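Local coordinates for protein endo-1,3-beta-glucanase (Streptomyces sioyaensis, PDB 3DGT) that probably hydrolyses internal beta-1,3 linkages of glucans, as the family 16 glycoside hydrolase catalytic domain of a longer protein, at residues Thr36-Pro39 with Asn44-Thr47; Arg84-Arg89 with Pro129-Tyr134. One frame throughout, in Å; residues are numbered along the deposited sequence.

Interaction 1: Thr36-Pro39 with Asn44-Thr47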
loop_
_atom_site.group_PDB
_atom_site.type_symbol
_atom_site.label_atom_id
_atom_site.label_comp_id
_atom_site.label_asym_id
_atom_site.label_seq_id
_atom_site.Cartn_x
_atom_site.Cartn_y
_atom_site.Cartn_z
ATOM N N THR A 36 -15.771 4.247 7.804
ATOM C CA THR A 36 -15.914 3.047 6.996
ATOM C C THR A 36 -15.912 3.335 5.495
ATOM O O THR A 36 -16.129 2.423 4.696
ATOM C CB THR A 36 -17.215 2.295 7.359
ATOM O OG1 THR A 36 -18.329 3.166 7.135
ATOM C CG2 THR A 36 -17.213 1.844 8.839
ATOM N N SER A 37 -15.674 4.587 5.110
ATOM C CA SER A 37 -15.607 4.947 3.693
ATOM C C SER A 37 -15.032 6.336 3.511
ATOM O O SER A 37 -15.000 7.140 4.447
ATOM C CB SER A 37 -17.003 4.918 3.071
ATOM O OG SER A 37 -17.784 6.023 3.520
ATOM N N TYR A 38 -14.605 6.625 2.284
ATOM C CA TYR A 38 -14.369 8.001 1.899
ATOM C C TYR A 38 -15.686 8.756 2.021
ATOM O O TYR A 38 -16.752 8.133 1.977
ATOM C CB TYR A 38 -13.908 8.072 0.453
ATOM C CG TYR A 38 -12.496 7.601 0.216
ATOM C CD1 TYR A 38 -11.411 8.360 0.638
ATOM C CD2 TYR A 38 -12.245 6.403 -0.463
ATOM C CE1 TYR A 38 -10.115 7.930 0.414
ATOM C CE2 TYR A 38 -10.954 5.964 -0.686
ATOM C CZ TYR A 38 -9.895 6.740 -0.263
ATOM O OH TYR A 38 -8.610 6.313 -0.491
ATOM N N PRO A 39 -15.627 10.092 2.154
ATOM C CA PRO A 39 -16.854 10.880 2.191
ATOM C C PRO A 39 -17.501 10.842 0.814
ATOM O O PRO A 39 -17.052 11.525 -0.097
ATOM C CB PRO A 39 -16.360 12.288 2.532
ATOM C CG PRO A 39 -14.942 12.317 2.115
ATOM C CD PRO A 39 -14.419 10.933 2.289
ATOM N N ASN A 44 -17.761 0.472 3.252
ATOM C CA ASN A 44 -16.727 -0.407 3.807
ATOM C C ASN A 44 -15.460 -0.475 2.964
ATOM O O ASN A 44 -14.903 -1.549 2.716
ATOM C CB ASN A 44 -17.322 -1.773 4.141
ATOM C CG ASN A 44 -18.421 -1.657 5.166
ATOM O OD1 ASN A 44 -18.161 -1.407 6.349
ATOM N ND2 ASN A 44 -19.656 -1.742 4.714
ATOM N N TRP A 45 -15.021 0.708 2.541
ATOM C CA TRP A 45 -13.768 0.883 1.792
ATOM C C TRP A 45 -13.720 0.045 0.522
ATOM O O TRP A 45 -12.649 -0.252 -0.011
ATOM C CB TRP A 45 -12.547 0.631 2.694
ATOM C CG TRP A 45 -12.509 1.615 3.835
ATOM C CD1 TRP A 45 -12.807 1.366 5.143
ATOM C CD2 TRP A 45 -12.192 3.010 3.745
ATOM N NE1 TRP A 45 -12.694 2.524 5.880
ATOM C CE2 TRP A 45 -12.322 3.549 5.048
ATOM C CE3 TRP A 45 -11.813 3.856 2.691
ATOM C CZ2 TRP A 45 -12.059 4.893 5.332
ATOM C CZ3 TRP A 45 -11.574 5.198 2.965
ATOM C CH2 TRP A 45 -11.707 5.705 4.283
ATOM N N GLY A 46 -14.903 -0.330 0.039
ATOM C CA GLY A 46 -15.036 -1.107 -1.188
ATOM C C GLY A 46 -14.689 -2.576 -1.115
ATOM O O GLY A 46 -14.744 -3.265 -2.136
ATOM N N THR A 47 -14.346 -3.079 0.072
ATOM C CA THR A 47 -13.804 -4.440 0.198
ATOM C C THR A 47 -14.589 -5.354 1.130
ATOM O O THR A 47 -14.260 -6.531 1.262
ATOM C CB THR A 47 -12.399 -4.419 0.800
ATOM O OG1 THR A 47 -12.495 -3.924 2.139
ATOM C CG2 THR A 47 -11.454 -3.545 0.003
HETATM O O HOH W 1 -19.481 2.420 4.820
#
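The indole of Trp45 lies over the Thr36-Ser37 peptide: Thr36 C sits 3.3 Å above the ring plane and Ser37 N 3.4 Å above it, both displaced toward the rim. Farther along, the same indole meets Tyr38 edge-on. Its CZ3 stands 3.6 Å above the centre of the phenol ring and about equally far from all six carbons, and the planes, turned 75° apart with centroids 5.0 Å from each other, define an edge-to-face (T-shaped) pair. Trp45 places CG anti to its carbonyl carbon (chi1 -62°), which swings the indole back across the chain that precedes it; NE1 is then held by Gly35 O. Polar links across the contact are modest. Trp45 N gives a weak hydrogen bond to Thr36 O at 3.0 Å, bent to 130°. Water 1 bridges the two sides, accepting from Asn44 N at 3.0 Å and pairing with the side-chain hydroxyl OG1 of Thr36 at 2.7 Å. Asn44 and Trp45 both have positive phi, in the left-handed region, which is how the chain turns back toward Thr36. The whole contact folds one loop back on itself, between strands 30-32 and 52-53, near the surface. Tyr38 is its buried end: the ring stacks with Tyr134 and runs in toward Arg84 and Glu86 of strand 80-87.

Interaction 2: Arg84-Arg89 with Pro129-Tyr134; sequences RIETTR and PFRGNY
Thr87 O is gripped end-on by both terminal nitrogens of Arg131, with NH2 at 2.8 Å and NH1 at 3.1 Å. The oxygen lies in the guanidinium plane for either bond, so the fork is essentially flat. NH2 also forms a salt bridge with Glu86 OE1 at 2.9 Å, nearly straight at 161° and directed to the anti lone pair of that oxygen; carboxylate and guanidinium are nearly coplanar, 25° apart. On the other flank NH1 makes a weak and bent bond to Thr88 O at 3.0 Å. Water 2 completes the edge, donating to Glu86 OE1 at 2.8 Å and accepting from Arg131 NE at 3.0 Å. A bend at chi3 (-71°) in the otherwise extended Arg131 chain turns its flat end onto these partners. Phe237 of strand 236-244 makes a cation-pi contact with Arg131, and the other carboxylate oxygen of Glu86 has its partner in Tyr38. One arginine thus ties the 129-134 loop to Glu86 and Thr87 at the end of strand 80-87 and to Thr88 just beyond it. Its positive charge is probably balanced by Glu86; Thr87 O and Thr88 O take up the other N-H groups of the two terminal nitrogens, and water 2 that of NE, and together these partners limit rotation of the guanidinium.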
loop_
_atom_site.group_PDB
_atom_site.type_symbol
_atom_site.label_atom_id
_atom_site.label_comp_id
_atom_site.label_asym_id
_atom_site.label_seq_id
_atom_site.Cartn_x
_atom_site.Cartn_y
_atom_site.Cartn_z
ATOM N N ARG A 84 -5.465 4.209 8.364
ATOM C CA ARG A 84 -5.345 4.342 6.905
ATOM C C ARG A 84 -4.964 5.777 6.616
ATOM O O ARG A 84 -5.781 6.690 6.777
ATOM C CB ARG A 84 -6.675 4.005 6.216
ATOM C CG ARG A 84 -6.653 4.097 4.696
ATOM C CD ARG A 84 -7.999 3.669 4.125
ATOM N NE ARG A 84 -8.152 4.011 2.708
ATOM C CZ ARG A 84 -8.576 3.166 1.765
ATOM N NH1 ARG A 84 -8.894 1.910 2.063
ATOM N NH2 ARG A 84 -8.685 3.589 0.507
ATOM N N ILE A 85 -3.706 5.978 6.234
ATOM C CA ILE A 85 -3.206 7.324 5.951
ATOM C C ILE A 85 -2.769 7.442 4.505
ATOM O O ILE A 85 -2.325 6.456 3.912
ATOM C CB ILE A 85 -2.088 7.767 6.924
ATOM C CG1 ILE A 85 -0.837 6.886 6.804
ATOM C CG2 ILE A 85 -2.629 7.795 8.352
ATOM C CD1 ILE A 85 0.338 7.432 7.623
ATOM N N GLU A 86 -2.939 8.633 3.931
ATOM C CA GLU A 86 -2.531 8.906 2.547
ATOM C C GLU A 86 -1.646 10.130 2.474
ATOM O O GLU A 86 -1.786 11.061 3.268
ATOM C CB GLU A 86 -3.749 9.167 1.647
ATOM C CG GLU A 86 -4.886 8.193 1.829
ATOM C CD GLU A 86 -6.016 8.391 0.837
ATOM O OE1 GLU A 86 -5.949 9.298 -0.024
ATOM O OE2 GLU A 86 -6.979 7.627 0.934
ATOM N N THR A 87 -0.757 10.162 1.495
ATOM C CA THR A 87 0.060 11.357 1.329
ATOM C C THR A 87 -0.833 12.539 0.981
ATOM O O THR A 87 -1.811 12.414 0.231
ATOM C CB THR A 87 1.163 11.187 0.262
ATOM O OG1 THR A 87 0.591 10.708 -0.963
ATOM C CG2 THR A 87 2.239 10.218 0.756
ATOM N N THR A 88 -0.506 13.695 1.547
ATOM C CA THR A 88 -1.136 14.934 1.114
ATOM C C THR A 88 -0.839 15.158 -0.369
ATOM O O THR A 88 -1.701 15.626 -1.112
ATOM C CB THR A 88 -0.627 16.119 1.932
ATOM O OG1 THR A 88 0.795 16.081 1.965
ATOM C CG2 THR A 88 -1.127 16.024 3.362
ATOM N N ARG A 89 0.380 14.810 -0.788
ATOM C CA ARG A 89 0.793 14.942 -2.181
ATOM C C ARG A 89 0.151 13.891 -3.085
ATOM O O ARG A 89 0.003 12.722 -2.721
ATOM C CB ARG A 89 2.312 14.866 -2.262
ATOM C CG ARG A 89 3.013 16.087 -1.704
ATOM C CD ARG A 89 4.520 15.921 -1.725
ATOM N NE ARG A 89 5.036 15.893 -3.093
ATOM C CZ ARG A 89 6.321 15.724 -3.395
ATOM N NH1 ARG A 89 7.232 15.570 -2.430
ATOM N NH2 ARG A 89 6.698 15.723 -4.667
ATOM N N PRO A 129 -6.582 11.448 -9.909
ATOM C CA PRO A 129 -8.004 11.773 -10.129
ATOM C C PRO A 129 -9.008 11.049 -9.240
ATOM O O PRO A 129 -10.174 11.454 -9.205
ATOM C CB PRO A 129 -8.224 11.430 -11.611
ATOM C CG PRO A 129 -6.836 11.584 -12.220
ATOM C CD PRO A 129 -5.938 10.997 -11.158
ATOM N N PHE A 130 -8.586 10.001 -8.529
ATOM C CA PHE A 130 -9.483 9.328 -7.586
ATOM C C PHE A 130 -9.846 10.240 -6.413
ATOM O O PHE A 130 -10.978 10.199 -5.906
ATOM C CB PHE A 130 -8.833 8.035 -7.075
ATOM C CG PHE A 130 -9.727 7.196 -6.191
ATOM C CD1 PHE A 130 -9.756 7.384 -4.812
ATOM C CD2 PHE A 130 -10.512 6.191 -6.740
ATOM C CE1 PHE A 130 -10.572 6.595 -3.998
ATOM C CE2 PHE A 130 -11.330 5.394 -5.926
ATOM C CZ PHE A 130 -11.350 5.594 -4.554
ATOM N N ARG A 131 -8.896 11.055 -5.969
ATOM C CA ARG A 131 -9.135 11.883 -4.790
ATOM C C ARG A 131 -10.221 12.913 -5.065
ATOM O O ARG A 131 -10.157 13.650 -6.050
ATOM C CB ARG A 131 -7.851 12.574 -4.337
ATOM C CG ARG A 131 -8.035 13.467 -3.109
ATOM C CD ARG A 131 -6.708 13.836 -2.475
ATOM N NE ARG A 131 -6.077 12.702 -1.813
ATOM C CZ ARG A 131 -4.877 12.743 -1.236
ATOM N NH1 ARG A 131 -4.158 13.858 -1.242
ATOM N NH2 ARG A 131 -4.402 11.655 -0.661
ATOM N N GLY A 132 -11.222 12.951 -4.191
ATOM C CA GLY A 132 -12.353 13.856 -4.384
ATOM C C GLY A 132 -13.330 13.394 -5.444
ATOM O O GLY A 132 -14.201 14.149 -5.865
ATOM N N ASN A 133 -13.178 12.150 -5.883
ATOM C CA ASN A 133 -14.034 11.567 -6.914
ATOM C C ASN A 133 -14.537 10.218 -6.398
ATOM O O ASN A 133 -15.736 10.030 -6.166
ATOM C CB ASN A 133 -13.222 11.428 -8.208
ATOM C CG ASN A 133 -14.010 10.810 -9.355
ATOM O OD1 ASN A 133 -14.615 9.743 -9.218
ATOM N ND2 ASN A 133 -13.970 11.469 -10.513
ATOM N N TYR A 134 -13.612 9.282 -6.181
ATOM C CA TYR A 134 -13.911 8.008 -5.522
ATOM C C TYR A 134 -14.696 7.014 -6.379
ATOM O O TYR A 134 -15.071 5.948 -5.892
ATOM C CB TYR A 134 -14.638 8.225 -4.177
ATOM C CG TYR A 134 -14.024 9.302 -3.319
ATOM C CD1 TYR A 134 -12.672 9.267 -2.980
ATOM C CD2 TYR A 134 -14.793 10.362 -2.840
ATOM C CE1 TYR A 134 -12.107 10.256 -2.199
ATOM C CE2 TYR A 134 -14.233 11.352 -2.050
ATOM C CZ TYR A 134 -12.888 11.291 -1.730
ATOM O OH TYR A 134 -12.315 12.278 -0.960
HETATM O O HOH W 2 -8.001 10.460 -1.586
#

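Interaction 1 closes before interaction 2 opens along the chain, and their centres lie about 13 Å apart. They nevertheless touch: Tyr38 OH is 2.5 Å from Glu86 OE2 and 2.9 Å from Arg84 NH2, both probable hydrogen bonds, and Tyr38 CE2 packs 3.4 Å from Phe130 CE1. Strand 80-87 is the shared element, since it pairs antiparallel with strand 30-32, which leads into the loop of interaction 1, and carries one side of interaction 2. The 129-134 loop follows strand 119-127. Within the family's beta-sandwich (jelly-roll) framework, away from the magnesium site, interaction 1 shapes a loop whose Tyr38 reaches strand 80-87, and interaction 2 ties a second loop to the same strand; Glu86 links them through its two carboxylate oxygens.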